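PlaB phospholipase (Legionella pneumophila, PDB 6ZTI) probably hydrolyses phospholipids as a virulence-linked alpha/beta hydrolase, its activity controlled by tetramerization that depends on bound NAD(H). Local coordinates at residues 290-294 with 305-310; 125-131 with 191-196. All coordinates share one frame. Numbering follows the deposited sequence.

Both contacts belong to the alpha/beta hydrolase domain, on the same side of the chain's centre, with their own centres about 11 Å apart. Interaction 2 comes first along the chain. It pairs two neighbouring strands, 123-129 and 191-197, of the six-stranded parallel sheet. Interaction 1 follows it in series and joins helices 286-296 and 300-320, which lie on one face of that sheet. The two layers touch directly: Cys294 SG is 3.3 Å from Phe193 CD2, and Leu306 CD2 is 3.7 Å from Phe193 CE2. The helix pair thus packs on the strand pair. Both contacts lie away from the bound thio-NAD molecules; interaction 2 is buried and interaction 1 only partly.

Interaction 1 (290-294 with 305-310); sequences WILRC and KLVKEL
This is an antiparallel helix pair packed on the parallel sheet of an alpha/beta hydrolase domain. Residues 290-294 lie on helix 286-296 and residues 305-310 on helix 300-320. Both segments are helical throughout. Their axes approach to 11.4 Å, with 159° between N-to-C directions. The nearest CA pairs are Trp290-Leu310 at 8.6 Å and Cys294-Leu306 at 7.4 Å. Within the segments, three backbone hydrogen bonds run i+4 to i: Cys294 N to Trp290 O 3.0 Å, Glu309 N to Lys305 O 3.0 Å and Leu310 N to Leu306 O 2.8 Å. Leu310 O also accepts a hydrogen bond from Thr314 OG1.

The polar link between the segments is a two-pronged salt bridge. Arg293, with chi1 to chi3 all m, brings its guanidinium to the carboxylate of Glu309, which is m, t at chi1 and chi2. Each carboxylate oxygen takes one hydrogen bond: Arg293 NH1 gives to Glu309 OE1 at 2.8 Å, and Arg293 NH2 to Glu309 OE2 at 3.0 Å. Glu309 OE1 also lies at the Trp290 ring edge, 3.4 Å from CH2.

Apolar packing lies beside this bridge. Trp290 (chi1 m, chi2 104°) reaches across the gap. Leu306 CD1 meets its edge, 3.3 Å from Trp290 CZ3, and also lies over one face of the guanidinium. Towards the sheet, Trp290 and Leu310 touch Leu195, while Cys294 and Leu306 touch Phe193. Leu306 CD2 is 3.8 Å from Cys294 SG. A CH-pi contact closes the packing: Leu310 CD2 sits over the Trp290 six-membered ring, 4.0 Å from its centroid and 25° off the normal.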
loop_
_atom_site.group_PDB
_atom_site.type_symbol
_atom_site.label_atom_id
_atom_site.label_comp_id
_atom_site.label_asym_id
_atom_site.label_seq_id
_atom_site.Cartn_x
_atom_site.Cartn_y
_atom_site.Cartn_z
ATOM N N TRP B 290 -21.647 -37.099 -23.164
ATOM C CA TRP B 290 -20.874 -37.679 -22.074
ATOM C C TRP B 290 -21.505 -37.415 -20.715
ATOM O O TRP B 290 -21.300 -38.209 -19.792
ATOM C CB TRP B 290 -19.431 -37.172 -22.128
ATOM C CG TRP B 290 -18.697 -37.865 -23.220
ATOM C CD1 TRP B 290 -18.362 -37.356 -24.437
ATOM C CD2 TRP B 290 -18.263 -39.228 -23.223
ATOM N NE1 TRP B 290 -17.721 -38.310 -25.190
ATOM C CE2 TRP B 290 -17.654 -39.471 -24.468
ATOM C CE3 TRP B 290 -18.323 -40.263 -22.287
ATOM C CZ2 TRP B 290 -17.097 -40.703 -24.797
ATOM C CZ3 TRP B 290 -17.784 -41.488 -22.618
ATOM C CH2 TRP B 290 -17.172 -41.698 -23.864
ATOM N N ILE B 291 -22.288 -36.338 -20.573
ATOM C CA ILE B 291 -23.063 -36.156 -19.346
ATOM C C ILE B 291 -24.042 -37.307 -19.164
ATOM O O ILE B 291 -24.217 -37.819 -18.052
ATOM C CB ILE B 291 -23.795 -34.800 -19.352
ATOM C CG1 ILE B 291 -22.823 -33.691 -18.982
ATOM C CG2 ILE B 291 -24.971 -34.816 -18.373
ATOM C CD1 ILE B 291 -23.373 -32.298 -19.083
ATOM N N LEU B 292 -24.704 -37.720 -20.248
ATOM C CA LEU B 292 -25.691 -38.797 -20.156
ATOM C C LEU B 292 -25.037 -40.100 -19.715
ATOM O O LEU B 292 -25.597 -40.844 -18.898
ATOM C CB LEU B 292 -26.394 -38.975 -21.505
ATOM C CG LEU B 292 -27.585 -39.929 -21.587
ATOM C CD1 LEU B 292 -28.661 -39.558 -20.577
ATOM C CD2 LEU B 292 -28.161 -39.915 -22.995
ATOM N N ARG B 293 -23.840 -40.379 -20.229
ATOM C CA ARG B 293 -23.093 -41.553 -19.792
ATOM C C ARG B 293 -22.764 -41.466 -18.306
ATOM O O ARG B 293 -22.937 -42.438 -17.560
ATOM C CB ARG B 293 -21.808 -41.680 -20.614
ATOM C CG ARG B 293 -21.992 -42.185 -22.030
ATOM C CD ARG B 293 -22.461 -43.641 -22.063
ATOM N NE ARG B 293 -21.627 -44.530 -21.253
ATOM C CZ ARG B 293 -20.504 -45.112 -21.673
ATOM N NH1 ARG B 293 -20.052 -44.903 -22.906
ATOM N NH2 ARG B 293 -19.827 -45.906 -20.852
ATOM N N CYS B 294 -22.278 -40.301 -17.861
ATOM C CA CYS B 294 -21.895 -40.128 -16.459
ATOM C C CYS B 294 -23.092 -40.337 -15.541
ATOM O O CYS B 294 -23.001 -41.048 -14.533
ATOM C CB CYS B 294 -21.284 -38.735 -16.247
ATOM S SG CYS B 294 -19.660 -38.453 -17.073
ATOM N N LYS B 305 -15.182 -48.222 -16.188
ATOM C CA LYS B 305 -15.346 -48.255 -17.637
ATOM C C LYS B 305 -15.320 -46.842 -18.209
ATOM O O LYS B 305 -14.589 -46.557 -19.163
ATOM C CB LYS B 305 -16.651 -48.970 -17.982
ATOM C CG LYS B 305 -16.930 -49.158 -19.468
ATOM C CD LYS B 305 -17.695 -50.466 -19.713
ATOM C CE LYS B 305 -18.879 -50.284 -20.655
ATOM N NZ LYS B 305 -19.668 -51.549 -20.797
ATOM N N LEU B 306 -16.090 -45.932 -17.610
ATOM C CA LEU B 306 -16.142 -44.554 -18.089
ATOM C C LEU B 306 -14.820 -43.826 -17.879
ATOM O O LEU B 306 -14.417 -43.005 -18.719
ATOM C CB LEU B 306 -17.274 -43.816 -17.384
ATOM C CG LEU B 306 -17.689 -42.445 -17.903
ATOM C CD1 LEU B 306 -17.626 -42.381 -19.407
ATOM C CD2 LEU B 306 -19.103 -42.151 -17.447
ATOM N N VAL B 307 -14.137 -44.085 -16.762
ATOM C CA VAL B 307 -12.828 -43.464 -16.546
ATOM C C VAL B 307 -11.914 -43.757 -17.726
ATOM O O VAL B 307 -11.226 -42.870 -18.244
ATOM C CB VAL B 307 -12.206 -43.957 -15.232
ATOM C CG1 VAL B 307 -10.774 -43.491 -15.113
ATOM C CG2 VAL B 307 -13.020 -43.470 -14.037
ATOM N N LYS B 308 -11.894 -45.013 -18.168
ATOM C CA LYS B 308 -11.016 -45.395 -19.266
ATOM C C LYS B 308 -11.508 -44.837 -20.593
ATOM O O LYS B 308 -10.703 -44.378 -21.409
ATOM C CB LYS B 308 -10.903 -46.915 -19.337
ATOM C CG LYS B 308 -9.906 -47.422 -20.369
ATOM C CD LYS B 308 -10.536 -48.471 -21.285
ATOM C CE LYS B 308 -11.346 -47.834 -22.413
ATOM N NZ LYS B 308 -11.346 -48.687 -23.637
ATOM N N GLU B 309 -12.824 -44.860 -20.834
ATOM C CA GLU B 309 -13.335 -44.275 -22.070
ATOM C C GLU B 309 -12.978 -42.799 -22.166
ATOM O O GLU B 309 -12.584 -42.318 -23.236
ATOM C CB GLU B 309 -14.850 -44.455 -22.176
ATOM C CG GLU B 309 -15.294 -45.868 -22.538
ATOM C CD GLU B 309 -16.795 -45.975 -22.794
ATOM O OE1 GLU B 309 -17.346 -45.117 -23.516
ATOM O OE2 GLU B 309 -17.425 -46.920 -22.275
ATOM N N LEU B 310 -13.108 -42.059 -21.063
ATOM C CA LEU B 310 -12.825 -40.627 -21.132
ATOM C C LEU B 310 -11.340 -40.353 -21.312
ATOM O O LEU B 310 -10.963 -39.355 -21.943
ATOM C CB LEU B 310 -13.338 -39.921 -19.884
ATOM C CG LEU B 310 -14.855 -39.784 -19.820
ATOM C CD1 LEU B 310 -15.260 -39.351 -18.427
ATOM C CD2 LEU B 310 -15.355 -38.798 -20.852
#

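Interaction 2 (125-131 with 191-196); sequences HLIMLAP and YSFVLT
Phe193 lays its ring beside Ile127, with CD1 of Phe193 3.9 Å from CG1 of Ile127. Both belong to adjacent parallel strands in the alpha/beta hydrolase sheet, 123-129 and 191-197. The axes of 125-129 and 191-196 approach to 4.6 Å, with 4° between their N-to-C directions. The register pairs His125 with Tyr191, Leu126 with Ser192, Ile127 with Phe193, Met128 with Val194 and Leu129 with Leu195, at CA-CA distances of 4.5 to 5.0 Å.

Five hydrogen bonds form the ladder: Leu126 N to Tyr191 O 2.9 Å, Phe193 N to Leu126 O 2.7 Å, Met128 N to Phe193 O 2.9 Å, Leu195 N to Met128 O 2.8 Å and Ala130 N to Leu195 O 2.7 Å. Ile127 and Leu129 bond instead to strand 93-99 and Ser100 just beyond it, so 123-129 is an inner strand.

His125, Ile127, Leu129, Tyr191, Phe193 and Leu195 share one face. There Ile127 and Phe193 meet helix 286-296, and His125 NE2 hydrogen-bonds to Val297 O. Leu126, Met128, Ser192 and Val194 share the other, where Leu126 meets helix 102-114. Met128 (m, t, m) places CE 3.6 Å from Val194 CG2 and 3.5 Å from Ser192 OG. The strand ends at Leu129. Ala130 follows with a positive phi (phi/psi 40/52), and its CB lies 3.4 Å from Thr196 OG1. Next, Pro131 CD rests 3.9 Å from Val194 CG1.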
loop_
_atom_site.group_PDB
_atom_site.type_symbol
_atom_site.label_atom_id
_atom_site.label_comp_id
_atom_site.label_asym_id
_atom_site.label_seq_id
_atom_site.Cartn_x
_atom_site.Cartn_y
_atom_site.Cartn_z
ATOM N N HIS B 125 -24.061 -38.042 -7.874
ATOM C CA HIS B 125 -23.175 -37.772 -8.995
ATOM C C HIS B 125 -22.748 -36.313 -8.949
ATOM O O HIS B 125 -23.566 -35.424 -8.689
ATOM C CB HIS B 125 -23.848 -38.044 -10.356
ATOM C CG HIS B 125 -24.273 -39.469 -10.564
ATOM N ND1 HIS B 125 -25.301 -40.053 -9.857
ATOM C CD2 HIS B 125 -23.826 -40.415 -11.423
ATOM C CE1 HIS B 125 -25.460 -41.301 -10.260
ATOM N NE2 HIS B 125 -24.579 -41.545 -11.213
ATOM N N LEU B 126 -21.469 -36.079 -9.200
ATOM C CA LEU B 126 -20.913 -34.735 -9.330
ATOM C C LEU B 126 -20.240 -34.666 -10.691
ATOM O O LEU B 126 -19.216 -35.318 -10.918
ATOM C CB LEU B 126 -19.937 -34.414 -8.203
ATOM C CG LEU B 126 -19.208 -33.071 -8.329
ATOM C CD1 LEU B 126 -20.203 -31.933 -8.534
ATOM C CD2 LEU B 126 -18.342 -32.804 -7.112
ATOM N N ILE B 127 -20.839 -33.900 -11.599
ATOM C CA ILE B 127 -20.355 -33.738 -12.961
ATOM C C ILE B 127 -19.913 -32.288 -13.091
ATOM O O ILE B 127 -20.746 -31.386 -13.197
ATOM C CB ILE B 127 -21.427 -34.099 -13.995
ATOM C CG1 ILE B 127 -21.939 -35.519 -13.743
ATOM C CG2 ILE B 127 -20.857 -33.958 -15.412
ATOM C CD1 ILE B 127 -23.151 -35.906 -14.580
ATOM N N MET B 128 -18.602 -32.066 -13.072
ATOM C CA MET B 128 -18.011 -30.734 -13.121
ATOM C C MET B 128 -17.571 -30.427 -14.541
ATOM O O MET B 128 -16.760 -31.164 -15.107
ATOM C CB MET B 128 -16.813 -30.649 -12.176
ATOM C CG MET B 128 -17.189 -30.612 -10.702
ATOM S SD MET B 128 -15.731 -30.822 -9.673
ATOM C CE MET B 128 -15.521 -32.596 -9.793
ATOM N N LEU B 129 -18.098 -29.339 -15.109
ATOM C CA LEU B 129 -17.739 -28.876 -16.442
ATOM C C LEU B 129 -16.779 -27.696 -16.321
ATOM O O LEU B 129 -17.114 -26.670 -15.712
ATOM C CB LEU B 129 -18.982 -28.470 -17.237
ATOM C CG LEU B 129 -20.156 -29.455 -17.263
ATOM C CD1 LEU B 129 -21.379 -28.898 -18.009
ATOM C CD2 LEU B 129 -19.734 -30.777 -17.894
ATOM N N ALA B 130 -15.586 -27.847 -16.901
ATOM C CA ALA B 130 -14.516 -26.852 -16.852
ATOM C C ALA B 130 -14.417 -26.200 -15.476
ATOM O O ALA B 130 -14.396 -24.967 -15.381
ATOM C CB ALA B 130 -14.731 -25.781 -17.919
ATOM N N PRO B 131 -14.332 -26.989 -14.405
ATOM C CA PRO B 131 -14.248 -26.409 -13.057
ATOM C C PRO B 131 -12.898 -25.779 -12.790
ATOM O O PRO B 131 -11.861 -26.321 -13.180
ATOM C CB PRO B 131 -14.453 -27.621 -12.148
ATOM C CG PRO B 131 -13.801 -28.716 -12.930
ATOM C CD PRO B 131 -14.164 -28.452 -14.369
ATOM N N TYR B 191 -20.239 -40.660 -7.410
ATOM C CA TYR B 191 -19.574 -40.797 -8.699
ATOM C C TYR B 191 -19.278 -39.397 -9.207
ATOM O O TYR B 191 -20.195 -38.647 -9.554
ATOM C CB TYR B 191 -20.435 -41.607 -9.665
ATOM C CG TYR B 191 -20.621 -43.016 -9.157
ATOM C CD1 TYR B 191 -19.538 -43.882 -9.048
ATOM C CD2 TYR B 191 -21.871 -43.475 -8.752
ATOM C CE1 TYR B 191 -19.699 -45.184 -8.552
ATOM C CE2 TYR B 191 -22.032 -44.735 -8.269
ATOM C CZ TYR B 191 -20.953 -45.595 -8.166
ATOM O OH TYR B 191 -21.137 -46.871 -7.680
ATOM N N SER B 192 -17.993 -39.041 -9.206
ATOM C CA SER B 192 -17.520 -37.711 -9.541
ATOM C C SER B 192 -16.791 -37.709 -10.881
ATOM O O SER B 192 -16.045 -38.644 -11.197
ATOM C CB SER B 192 -16.588 -37.214 -8.437
ATOM O OG SER B 192 -16.273 -35.857 -8.651
ATOM N N PHE B 193 -16.993 -36.648 -11.664
ATOM C CA PHE B 193 -16.416 -36.552 -13.001
ATOM C C PHE B 193 -16.009 -35.116 -13.294
ATOM O O PHE B 193 -16.682 -34.166 -12.877
ATOM C CB PHE B 193 -17.407 -36.991 -14.101
ATOM C CG PHE B 193 -18.201 -38.215 -13.762
ATOM C CD1 PHE B 193 -19.242 -38.153 -12.846
ATOM C CD2 PHE B 193 -17.935 -39.424 -14.387
ATOM C CE1 PHE B 193 -19.975 -39.277 -12.540
ATOM C CE2 PHE B 193 -18.682 -40.556 -14.089
ATOM C CZ PHE B 193 -19.700 -40.482 -13.164
ATOM N N VAL B 194 -14.924 -34.962 -14.051
ATOM C CA VAL B 194 -14.511 -33.671 -14.588
ATOM C C VAL B 194 -14.509 -33.762 -16.104
ATOM O O VAL B 194 -13.890 -34.663 -16.681
ATOM C CB VAL B 194 -13.132 -33.242 -14.071
ATOM C CG1 VAL B 194 -12.634 -32.021 -14.860
ATOM C CG2 VAL B 194 -13.215 -32.950 -12.551
ATOM N N LEU B 195 -15.233 -32.867 -16.745
ATOM C CA LEU B 195 -15.170 -32.726 -18.187
ATOM C C LEU B 195 -14.744 -31.308 -18.514
ATOM O O LEU B 195 -15.198 -30.357 -17.881
ATOM C CB LEU B 195 -16.521 -33.041 -18.826
ATOM C CG LEU B 195 -17.120 -34.424 -18.544
ATOM C CD1 LEU B 195 -18.543 -34.524 -19.101
ATOM C CD2 LEU B 195 -16.283 -35.520 -19.137
ATOM N N THR B 196 -13.848 -31.156 -19.481
ATOM C CA THR B 196 -13.502 -29.811 -19.910
ATOM C C THR B 196 -13.053 -29.852 -21.363
ATOM O O THR B 196 -12.953 -30.916 -21.980
ATOM C CB THR B 196 -12.427 -29.204 -19.009
ATOM O OG1 THR B 196 -12.344 -27.793 -19.244
ATOM C CG2 THR B 196 -11.129 -29.847 -19.300
#